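Local coordinates for protein five-membered-cyclitol-phosphate synthase (Streptomyces citricolor, PDB 6K96) that binds nicotinamide-adenine-dinucleotide and belongs to the myo-inositol-1-phosphate synthase family, pairing a Rossmann-type domain with a mixed beta-sheet domain in a four-chain assembly, at residues I180-G189 with N295-L303; T190-L201 with K266-G274. All coordinates share one frame; numbering follows the deposited sequence.

Contact 1: residues I180-G189 with N295-L303. With NAD (nicotinamide-adenine-dinucleotide), chain G.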
loop_
_atom_site.group_PDB
_atom_site.type_symbol
_atom_site.label_atom_id
_atom_site.label_comp_id
_atom_site.label_asym_id
_atom_site.label_seq_id
_atom_site.Cartn_x
_atom_site.Cartn_y
_atom_site.Cartn_z
ATOM N N ILE B 180 35.352 18.124 -1.013
ATOM C CA ILE B 180 33.948 17.994 -0.524
ATOM C C ILE B 180 33.566 16.521 -0.554
ATOM O O ILE B 180 33.509 15.936 -1.643
ATOM C CB ILE B 180 33.000 18.874 -1.361
ATOM C CG1 ILE B 180 33.540 20.307 -1.449
ATOM C CG2 ILE B 180 31.573 18.819 -0.833
ATOM C CD1 ILE B 180 33.693 21.019 -0.120
ATOM N N GLY B 181 33.329 15.959 0.618
ATOM C CA GLY B 181 33.083 14.525 0.758
ATOM C C GLY B 181 32.973 14.134 2.216
ATOM O O GLY B 181 33.205 14.978 3.062
ATOM N N ASP B 182 32.567 12.881 2.463
ATOM C CA ASP B 182 32.311 11.916 1.392
ATOM C C ASP B 182 30.866 11.370 1.413
ATOM O O ASP B 182 30.214 11.392 2.453
ATOM C CB ASP B 182 33.260 10.716 1.494
ATOM C CG ASP B 182 34.712 11.116 1.579
ATOM O OD1 ASP B 182 35.129 11.916 0.737
ATOM O OD2 ASP B 182 35.389 10.678 2.519
ATOM N N ASP B 183 30.406 10.890 0.263
ATOM C CA ASP B 183 29.236 9.982 0.115
ATOM C C ASP B 183 27.924 10.768 0.136
ATOM O O ASP B 183 27.533 11.133 1.265
ATOM C CB ASP B 183 29.252 8.915 1.210
ATOM C CG ASP B 183 28.385 7.723 0.878
ATOM O OD1 ASP B 183 27.845 7.669 -0.264
ATOM O OD2 ASP B 183 28.272 6.839 1.761
ATOM N N LEU B 184 27.275 10.953 -1.032
ATOM C CA LEU B 184 25.960 11.679 -1.139
ATOM C C LEU B 184 24.912 11.039 -0.237
ATOM O O LEU B 184 24.675 9.810 -0.388
ATOM C CB LEU B 184 25.381 11.651 -2.552
ATOM C CG LEU B 184 26.260 12.193 -3.662
ATOM C CD1 LEU B 184 25.450 12.272 -4.941
ATOM C CD2 LEU B 184 26.852 13.537 -3.284
ATOM N N ALA B 185 24.264 11.855 0.600
ATOM C CA ALA B 185 22.953 11.542 1.232
ATOM C C ALA B 185 21.811 11.921 0.274
ATOM O O ALA B 185 21.616 13.127 -0.009
ATOM C CB ALA B 185 22.858 12.296 2.522
ATOM N N SER B 186 21.079 10.936 -0.246
ATOM C CA SER B 186 20.142 11.130 -1.383
ATOM C C SER B 186 19.143 12.225 -1.013
ATOM O O SER B 186 18.843 12.356 0.181
ATOM C CB SER B 186 19.492 9.832 -1.792
ATOM O OG SER B 186 20.187 9.204 -2.909
ATOM N N HIS B 187 18.689 13.020 -1.995
ATOM C CA HIS B 187 17.783 14.185 -1.773
ATOM C C HIS B 187 16.700 13.766 -0.778
ATOM O O HIS B 187 16.538 14.425 0.293
ATOM C CB HIS B 187 17.141 14.695 -3.078
ATOM C CG HIS B 187 16.730 16.134 -2.981
ATOM N ND1 HIS B 187 16.326 16.881 -4.091
ATOM C CD2 HIS B 187 16.737 17.001 -1.926
ATOM C CE1 HIS B 187 16.091 18.120 -3.710
ATOM N NE2 HIS B 187 16.348 18.222 -2.397
ATOM N N LEU B 188 15.986 12.687 -1.113
ATOM C CA LEU B 188 15.018 12.054 -0.181
ATOM C C LEU B 188 15.211 10.549 -0.197
ATOM O O LEU B 188 14.757 9.866 -1.100
ATOM C CB LEU B 188 13.560 12.387 -0.512
ATOM C CG LEU B 188 12.599 11.766 0.507
ATOM C CD1 LEU B 188 12.796 12.377 1.894
ATOM C CD2 LEU B 188 11.159 11.893 0.066
ATOM N N GLY B 189 15.827 10.052 0.845
ATOM C CA GLY B 189 16.267 8.656 0.828
ATOM C C GLY B 189 15.377 7.792 1.641
ATOM O O GLY B 189 14.795 8.299 2.594
ATOM N N ASN B 295 17.712 11.929 -7.102
ATOM C CA ASN B 295 18.044 11.983 -5.661
ATOM C C ASN B 295 19.522 12.307 -5.544
ATOM O O ASN B 295 19.890 12.783 -4.501
ATOM C CB ASN B 295 17.733 10.689 -4.916
ATOM C CG ASN B 295 16.469 10.699 -4.085
ATOM O OD1 ASN B 295 15.812 11.718 -3.944
ATOM N ND2 ASN B 295 16.128 9.550 -3.515
ATOM N N ALA B 296 20.340 12.008 -6.553
ATOM C CA ALA B 296 21.776 12.369 -6.575
ATOM C C ALA B 296 21.864 13.829 -6.975
ATOM O O ALA B 296 22.415 14.585 -6.241
ATOM C CB ALA B 296 22.536 11.514 -7.561
ATOM N N ALA B 297 21.303 14.190 -8.123
ATOM C CA ALA B 297 21.530 15.527 -8.757
ATOM C C ALA B 297 20.932 16.633 -7.874
ATOM O O ALA B 297 21.567 17.663 -7.684
ATOM C CB ALA B 297 20.994 15.586 -10.155
ATOM N N GLY B 298 19.815 16.364 -7.239
ATOM C CA GLY B 298 19.239 17.268 -6.223
ATOM C C GLY B 298 20.200 17.630 -5.114
ATOM O O GLY B 298 19.949 18.640 -4.436
ATOM N N VAL B 299 21.270 16.851 -4.922
ATOM C CA VAL B 299 22.269 17.137 -3.844
ATOM C C VAL B 299 23.605 17.539 -4.492
ATOM O O VAL B 299 24.268 18.436 -3.987
ATOM C CB VAL B 299 22.327 15.931 -2.898
ATOM C CG1 VAL B 299 23.704 15.707 -2.324
ATOM C CG2 VAL B 299 21.263 16.037 -1.809
ATOM N N ILE B 300 23.932 16.967 -5.635
ATOM C CA ILE B 300 25.157 17.329 -6.373
ATOM C C ILE B 300 25.062 18.834 -6.632
ATOM O O ILE B 300 25.966 19.571 -6.237
ATOM C CB ILE B 300 25.351 16.460 -7.623
ATOM C CG1 ILE B 300 25.535 15.001 -7.214
ATOM C CG2 ILE B 300 26.549 16.921 -8.422
ATOM C CD1 ILE B 300 25.541 14.015 -8.374
ATOM N N ILE B 301 23.962 19.327 -7.179
ATOM C CA ILE B 301 23.868 20.782 -7.521
ATOM C C ILE B 301 24.222 21.670 -6.321
ATOM O O ILE B 301 24.724 22.730 -6.552
ATOM C CB ILE B 301 22.483 21.143 -8.066
ATOM C CG1 ILE B 301 22.551 22.464 -8.822
ATOM C CG2 ILE B 301 21.466 21.148 -6.920
ATOM C CD1 ILE B 301 23.564 22.467 -9.911
ATOM N N ASP B 302 23.900 21.267 -5.096
ATOM C CA ASP B 302 24.331 21.910 -3.827
ATOM C C ASP B 302 25.876 21.814 -3.738
ATOM O O ASP B 302 26.525 22.848 -3.832
ATOM C CB ASP B 302 23.611 21.209 -2.661
ATOM C CG ASP B 302 22.407 21.955 -2.118
ATOM O OD1 ASP B 302 22.633 22.838 -1.294
ATOM O OD2 ASP B 302 21.241 21.643 -2.492
ATOM N N LEU B 303 26.440 20.599 -3.660
ATOM C CA LEU B 303 27.887 20.365 -3.416
ATOM C C LEU B 303 28.749 21.042 -4.499
ATOM O O LEU B 303 29.765 21.632 -4.130
ATOM C CB LEU B 303 28.172 18.854 -3.358
ATOM C CG LEU B 303 27.513 18.093 -2.216
ATOM C CD1 LEU B 303 27.962 16.656 -2.242
ATOM C CD2 LEU B 303 27.826 18.709 -0.869
HETATM P PA NAD G . 26.513 4.971 -12.967
HETATM O O1A NAD G . 26.785 3.520 -12.862
HETATM O O2A NAD G . 25.298 5.346 -13.770
HETATM O O5B NAD G . 27.750 5.846 -13.405
HETATM C C5B NAD G . 29.029 5.178 -13.308
HETATM C C4B NAD G . 29.899 5.617 -14.456
HETATM O O4B NAD G . 31.330 5.461 -14.172
HETATM C C3B NAD G . 29.650 4.814 -15.736
HETATM O O3B NAD G . 29.613 5.719 -16.833
HETATM C C2B NAD G . 30.901 3.942 -15.814
HETATM O O2B NAD G . 30.939 3.498 -17.139
HETATM C C1B NAD G . 31.933 4.981 -15.365
HETATM N N9A NAD G . 33.263 4.512 -15.027
HETATM C C8A NAD G . 33.539 3.262 -14.530
HETATM N N7A NAD G . 34.801 3.103 -14.207
HETATM C C5A NAD G . 35.395 4.332 -14.475
HETATM C C6A NAD G . 36.723 4.780 -14.328
HETATM N N6A NAD G . 37.690 4.016 -13.833
HETATM N N1A NAD G . 36.993 6.077 -14.644
HETATM C C2A NAD G . 35.985 6.821 -15.138
HETATM N N3A NAD G . 34.710 6.493 -15.333
HETATM C C4A NAD G . 34.458 5.220 -14.972
HETATM O O3 NAD G . 26.317 5.518 -11.491
HETATM P PN NAD G . 25.379 6.710 -10.957
HETATM O O1N NAD G . 25.694 7.919 -11.751
HETATM O O2N NAD G . 24.020 6.083 -10.886
HETATM O O5D NAD G . 25.978 6.904 -9.472
HETATM C C5D NAD G . 27.408 7.294 -9.356
HETATM C C4D NAD G . 27.869 7.082 -7.944
HETATM O O4D NAD G . 27.163 7.939 -7.018
HETATM C C3D NAD G . 27.655 5.642 -7.455
HETATM O O3D NAD G . 28.761 5.304 -6.646
HETATM C C2D NAD G . 26.461 5.778 -6.514
HETATM O O2D NAD G . 26.393 4.861 -5.439
HETATM C C1D NAD G . 26.728 7.151 -5.901
HETATM N N1N NAD G . 25.485 7.660 -5.245
HETATM C C2N NAD G . 24.253 7.652 -5.982
HETATM C C3N NAD G . 23.042 7.931 -5.370
HETATM C C7N NAD G . 21.790 7.942 -6.228
HETATM O O7N NAD G . 21.885 7.833 -7.444
HETATM N N7N NAD G . 20.613 8.060 -5.619
HETATM C C4N NAD G . 23.059 8.181 -3.999
HETATM C C5N NAD G . 24.268 8.359 -3.337
HETATM C C6N NAD G . 25.458 8.012 -3.949
HETATM O O HOH W 1 17.854 7.442 -3.429
#

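Contact 2: residues T190-L201 with K266-G274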
loop_
_atom_site.group_PDB
_atom_site.type_symbol
_atom_site.label_atom_id
_atom_site.label_comp_id
_atom_site.label_asym_id
_atom_site.label_seq_id
_atom_site.Cartn_x
_atom_site.Cartn_y
_atom_site.Cartn_z
ATOM N N THR B 190 15.348 6.517 1.278
ATOM C CA THR B 190 14.597 5.462 1.965
ATOM C C THR B 190 14.778 5.618 3.468
ATOM O O THR B 190 13.759 5.493 4.227
ATOM C CB THR B 190 15.108 4.124 1.441
ATOM O OG1 THR B 190 15.209 4.212 0.017
ATOM C CG2 THR B 190 14.208 2.996 1.870
ATOM N N SER B 191 16.049 5.805 3.880
ATOM C CA SER B 191 16.487 5.605 5.278
ATOM C C SER B 191 16.029 6.797 6.132
ATOM O O SER B 191 15.656 6.594 7.319
ATOM C CB SER B 191 17.992 5.295 5.348
ATOM O OG SER B 191 18.248 3.851 5.359
ATOM N N VAL B 192 16.036 8.012 5.586
ATOM C CA VAL B 192 15.512 9.173 6.348
ATOM C C VAL B 192 14.004 8.982 6.536
ATOM O O VAL B 192 13.545 9.269 7.630
ATOM C CB VAL B 192 15.870 10.517 5.692
ATOM C CG1 VAL B 192 15.122 10.756 4.365
ATOM C CG2 VAL B 192 15.584 11.648 6.666
ATOM N N VAL B 193 13.269 8.447 5.571
ATOM C CA VAL B 193 11.822 8.156 5.788
ATOM C C VAL B 193 11.679 7.084 6.854
ATOM O O VAL B 193 10.906 7.264 7.751
ATOM C CB VAL B 193 11.036 7.712 4.545
ATOM C CG1 VAL B 193 9.588 7.441 4.914
ATOM C CG2 VAL B 193 11.124 8.705 3.418
ATOM N N HIS B 194 12.368 5.958 6.728
ATOM C CA HIS B 194 12.206 4.854 7.713
ATOM C C HIS B 194 12.507 5.385 9.120
ATOM O O HIS B 194 11.738 5.132 10.068
ATOM C CB HIS B 194 13.101 3.679 7.333
ATOM C CG HIS B 194 12.786 2.428 8.064
ATOM N ND1 HIS B 194 13.283 1.232 7.653
ATOM C CD2 HIS B 194 11.975 2.167 9.104
ATOM C CE1 HIS B 194 12.799 0.280 8.424
ATOM N NE2 HIS B 194 12.000 0.822 9.314
ATOM N N ARG B 195 13.596 6.137 9.216
ATOM C CA ARG B 195 14.183 6.628 10.485
ATOM C C ARG B 195 13.204 7.613 11.131
ATOM O O ARG B 195 13.077 7.565 12.332
ATOM C CB ARG B 195 15.586 7.176 10.142
ATOM C CG ARG B 195 16.310 7.922 11.248
ATOM C CD ARG B 195 17.548 8.662 10.712
ATOM N NE ARG B 195 18.212 9.300 11.852
ATOM C CZ ARG B 195 19.428 9.001 12.341
ATOM N NH1 ARG B 195 20.207 8.108 11.749
ATOM N NH2 ARG B 195 19.880 9.629 13.418
ATOM N N ALA B 196 12.599 8.504 10.336
ATOM C CA ALA B 196 11.657 9.529 10.813
ATOM C C ALA B 196 10.457 8.820 11.449
ATOM O O ALA B 196 9.997 9.282 12.527
ATOM C CB ALA B 196 11.218 10.432 9.681
ATOM N N LEU B 197 9.959 7.761 10.817
ATOM C CA LEU B 197 8.751 7.053 11.287
ATOM C C LEU B 197 9.099 6.327 12.563
ATOM O O LEU B 197 8.260 6.319 13.477
ATOM C CB LEU B 197 8.185 6.117 10.209
ATOM C CG LEU B 197 7.507 6.861 9.057
ATOM C CD1 LEU B 197 7.111 5.965 7.895
ATOM C CD2 LEU B 197 6.314 7.639 9.563
ATOM N N LEU B 198 10.281 5.712 12.625
ATOM C CA LEU B 198 10.689 4.961 13.837
ATOM C C LEU B 198 10.883 5.973 14.949
ATOM O O LEU B 198 10.417 5.673 16.058
ATOM C CB LEU B 198 11.914 4.095 13.562
ATOM C CG LEU B 198 11.602 2.767 12.875
ATOM C CD1 LEU B 198 12.913 2.065 12.471
ATOM C CD2 LEU B 198 10.772 1.839 13.766
ATOM N N GLY B 199 11.464 7.127 14.617
ATOM C CA GLY B 199 11.602 8.307 15.506
ATOM C C GLY B 199 10.291 8.655 16.208
ATOM O O GLY B 199 10.316 8.782 17.433
ATOM N N LEU B 200 9.201 8.798 15.434
ATOM C CA LEU B 200 7.824 9.103 15.863
ATOM C C LEU B 200 7.363 8.101 16.906
ATOM O O LEU B 200 6.897 8.566 17.975
ATOM C CB LEU B 200 6.866 9.001 14.679
ATOM C CG LEU B 200 6.723 10.221 13.787
ATOM C CD1 LEU B 200 5.404 10.103 12.988
ATOM C CD2 LEU B 200 6.782 11.533 14.595
ATOM N N LEU B 201 7.473 6.803 16.593
ATOM C CA LEU B 201 7.010 5.737 17.510
ATOM C C LEU B 201 7.686 5.851 18.874
ATOM O O LEU B 201 6.979 5.631 19.889
ATOM C CB LEU B 201 7.260 4.346 16.929
ATOM C CG LEU B 201 6.081 3.726 16.212
ATOM C CD1 LEU B 201 5.826 4.461 14.895
ATOM C CD2 LEU B 201 6.296 2.242 15.997
ATOM N N LYS B 266 13.824 3.980 -8.259
ATOM C CA LYS B 266 14.095 3.138 -7.082
ATOM C C LYS B 266 12.785 3.076 -6.286
ATOM O O LYS B 266 12.207 4.120 -6.081
ATOM C CB LYS B 266 15.283 3.688 -6.290
ATOM C CG LYS B 266 15.298 3.287 -4.822
ATOM C CD LYS B 266 16.636 3.471 -4.134
ATOM C CE LYS B 266 17.499 2.250 -4.322
ATOM N NZ LYS B 266 18.650 2.317 -3.384
ATOM N N VAL B 267 12.404 1.902 -5.799
ATOM C CA VAL B 267 11.186 1.663 -5.003
ATOM C C VAL B 267 11.625 1.192 -3.644
ATOM O O VAL B 267 12.509 0.428 -3.608
ATOM C CB VAL B 267 10.272 0.622 -5.646
ATOM C CG1 VAL B 267 9.200 0.223 -4.662
ATOM C CG2 VAL B 267 9.662 1.131 -6.934
ATOM N N ALA B 268 10.990 1.649 -2.583
ATOM C CA ALA B 268 11.215 1.254 -1.192
ATOM C C ALA B 268 9.885 0.786 -0.621
ATOM O O ALA B 268 8.929 1.260 -1.053
ATOM C CB ALA B 268 11.690 2.439 -0.458
ATOM N N MET B 269 9.849 -0.238 0.197
ATOM C CA MET B 269 8.602 -0.719 0.806
ATOM C C MET B 269 8.950 -0.862 2.261
ATOM O O MET B 269 10.056 -1.371 2.533
ATOM C CB MET B 269 8.122 -2.047 0.226
ATOM C CG MET B 269 7.034 -1.855 -0.784
ATOM S SD MET B 269 7.420 -2.655 -2.368
ATOM C CE MET B 269 7.903 -4.296 -1.857
ATOM N N LEU B 270 8.155 -0.302 3.160
ATOM C CA LEU B 270 8.528 -0.515 4.565
ATOM C C LEU B 270 7.292 -0.898 5.361
ATOM O O LEU B 270 6.171 -0.789 4.830
ATOM C CB LEU B 270 9.393 0.636 5.083
ATOM C CG LEU B 270 8.743 1.976 5.296
ATOM C CD1 LEU B 270 7.946 1.917 6.595
ATOM C CD2 LEU B 270 9.790 3.103 5.310
ATOM N N ASN B 271 7.572 -1.630 6.428
ATOM C CA ASN B 271 6.591 -2.139 7.408
ATOM C C ASN B 271 7.115 -1.770 8.784
ATOM O O ASN B 271 8.324 -1.956 9.010
ATOM C CB ASN B 271 6.397 -3.651 7.348
ATOM C CG ASN B 271 5.280 -4.073 8.270
ATOM O OD1 ASN B 271 5.511 -4.683 9.307
ATOM N ND2 ASN B 271 4.067 -3.652 7.949
ATOM N N ILE B 272 6.250 -1.212 9.619
ATOM C CA ILE B 272 6.535 -0.963 11.056
ATOM C C ILE B 272 5.359 -1.488 11.838
ATOM O O ILE B 272 4.275 -1.226 11.433
ATOM C CB ILE B 272 6.796 0.511 11.387
ATOM C CG1 ILE B 272 7.990 1.069 10.619
ATOM C CG2 ILE B 272 6.917 0.660 12.898
ATOM C CD1 ILE B 272 7.888 2.530 10.399
ATOM N N GLU B 273 5.637 -2.269 12.872
ATOM C CA GLU B 273 4.632 -2.945 13.708
ATOM C C GLU B 273 4.916 -2.489 15.116
ATOM O O GLU B 273 5.811 -3.022 15.724
ATOM C CB GLU B 273 4.718 -4.470 13.578
ATOM C CG GLU B 273 4.314 -4.989 12.205
ATOM C CD GLU B 273 2.860 -4.705 11.775
ATOM O OE1 GLU B 273 1.941 -4.543 12.660
ATOM O OE2 GLU B 273 2.635 -4.637 10.520
ATOM N N GLY B 274 4.160 -1.514 15.602
ATOM C CA GLY B 274 4.303 -1.003 16.978
ATOM C C GLY B 274 3.343 -1.680 17.909
ATOM O O GLY B 274 2.441 -2.392 17.465
#

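Contact 1: residues I180-G189 with N295-L303
The nicotinamide end of the NAD pocket is lined here by the loop leaving edge strand 179-180 of the parallel sheet and by helix 292-313, which meet at one end through Asn295 and the backbone of His187 and Leu188, and at the other through Leu184. His187 N donates to Asn295 O at 2.8 Å, nearly straight (163°), in the carbonyl plane and on a lone pair. The Asn295 side chain then reads both polar groups of the next residue. Leu188 N reaches OD1 of Asn295 at 3.0 Å from above the amide carbonyl plane, while Asn295 ND2 gives a more bent bond (139°) to Leu188 O, tilted from its amide plane. With both ends of the amide engaged, its rotation is fixed. A water links Asn295 ND2 to Ser186 OG, and Ser186 OG accepts a hydrogen bond from N7N of the NAD carboxamide at 3.0 Å, so the Asn295 amide is tied through the water to the hydroxyl that meets the carboxamide. The His187 ring, swung anti to its own backbone nitrogen (chi1 -156°), places one face under Gly298 O, and its ND1 lies 3.6 Å from Gly298 CA, where the helix carries no side chain. Farther along, Leu184 wedges between helix turns: CD1 meets Ile300 CG1 at 3.6 Å, and CD2 reaches Leu303 CD1 at 3.5 Å while passing Val299 CG1. Its CB lies 3.6 Å from C5N of the nicotinamide ring, and Ala296 CB packs near the carboxamide. Ile180 CG2 on Leu303 CD2 closes the apolar row, beside Val155 of strand 153-156. His187 also packs on Leu206 of the second subunit. A loop after the last strand of a parallel sheet, bonded to a helix and supplying a hydrogen-bond acceptor for the carboxamide, is consistent with the nicotinamide site of a Rossmann-type dinucleotide-binding domain.

Contact 2: residues T190-L201 with K266-G274
Ile272 on strand 265-275 takes up three side chains of helix 190-203 with its two methyl groups, CD1 and CG2. CD1 comes up against Leu197 CB at 3.6 Å. A chi1 of -60°, measured to CG1, leaves CG2 anti to the backbone nitrogen, and CG2 meets Leu201 CD2 at 3.5 Å and, more loosely, Leu198 CD2. Leu201 CD2 extends past it to Gly274 CA at 3.9 Å. Two residues earlier on the strand, Leu270 CD2 lies 3.8 Å from His194 CA and approaches the imidazole obliquely; two earlier again, Ala268 CB touches Thr190 CG2 at 3.5 Å. The axes of the two segments come within 9.9 Å of each other and their directions differ by 17°, which lets residues 268, 270 and 272 meet successive helix turns: a helix laid along one face of the mixed sheet, whose strand 265-275 pairs antiparallel with 207-217 and 281-291. His194 NE2 and ND1 bond to Ser211 OG and Gln213 NE2 of neighbouring strand 207-217, and Thr190 OG1 to Asn215 OD1. Leu286 of strand 281-291 packs against Leu197 and Leu270. On the helix, Val193 and Leu197 also pack on Leu197 and Val193 of the second subunit.

Both contacts are buried, but the centre of contact 1 lies about 3 Å from the centre of the chain and that of contact 2 about 22 Å, in the mixed-sheet domain. The two centres are about 20 Å apart. The loop 180-189 runs directly into helix 190-203, with Gly189 at its N-cap position, and contact 2 is nested within the chain span closed by contact 1. The chemistry differs accordingly: beside NAD, contact 1 combines three hydrogen bonds and a water with an apolar row, whereas contact 2 is held across its segments by apolar packing, its polar groups turning to a neighbouring strand. The second subunit reaches both.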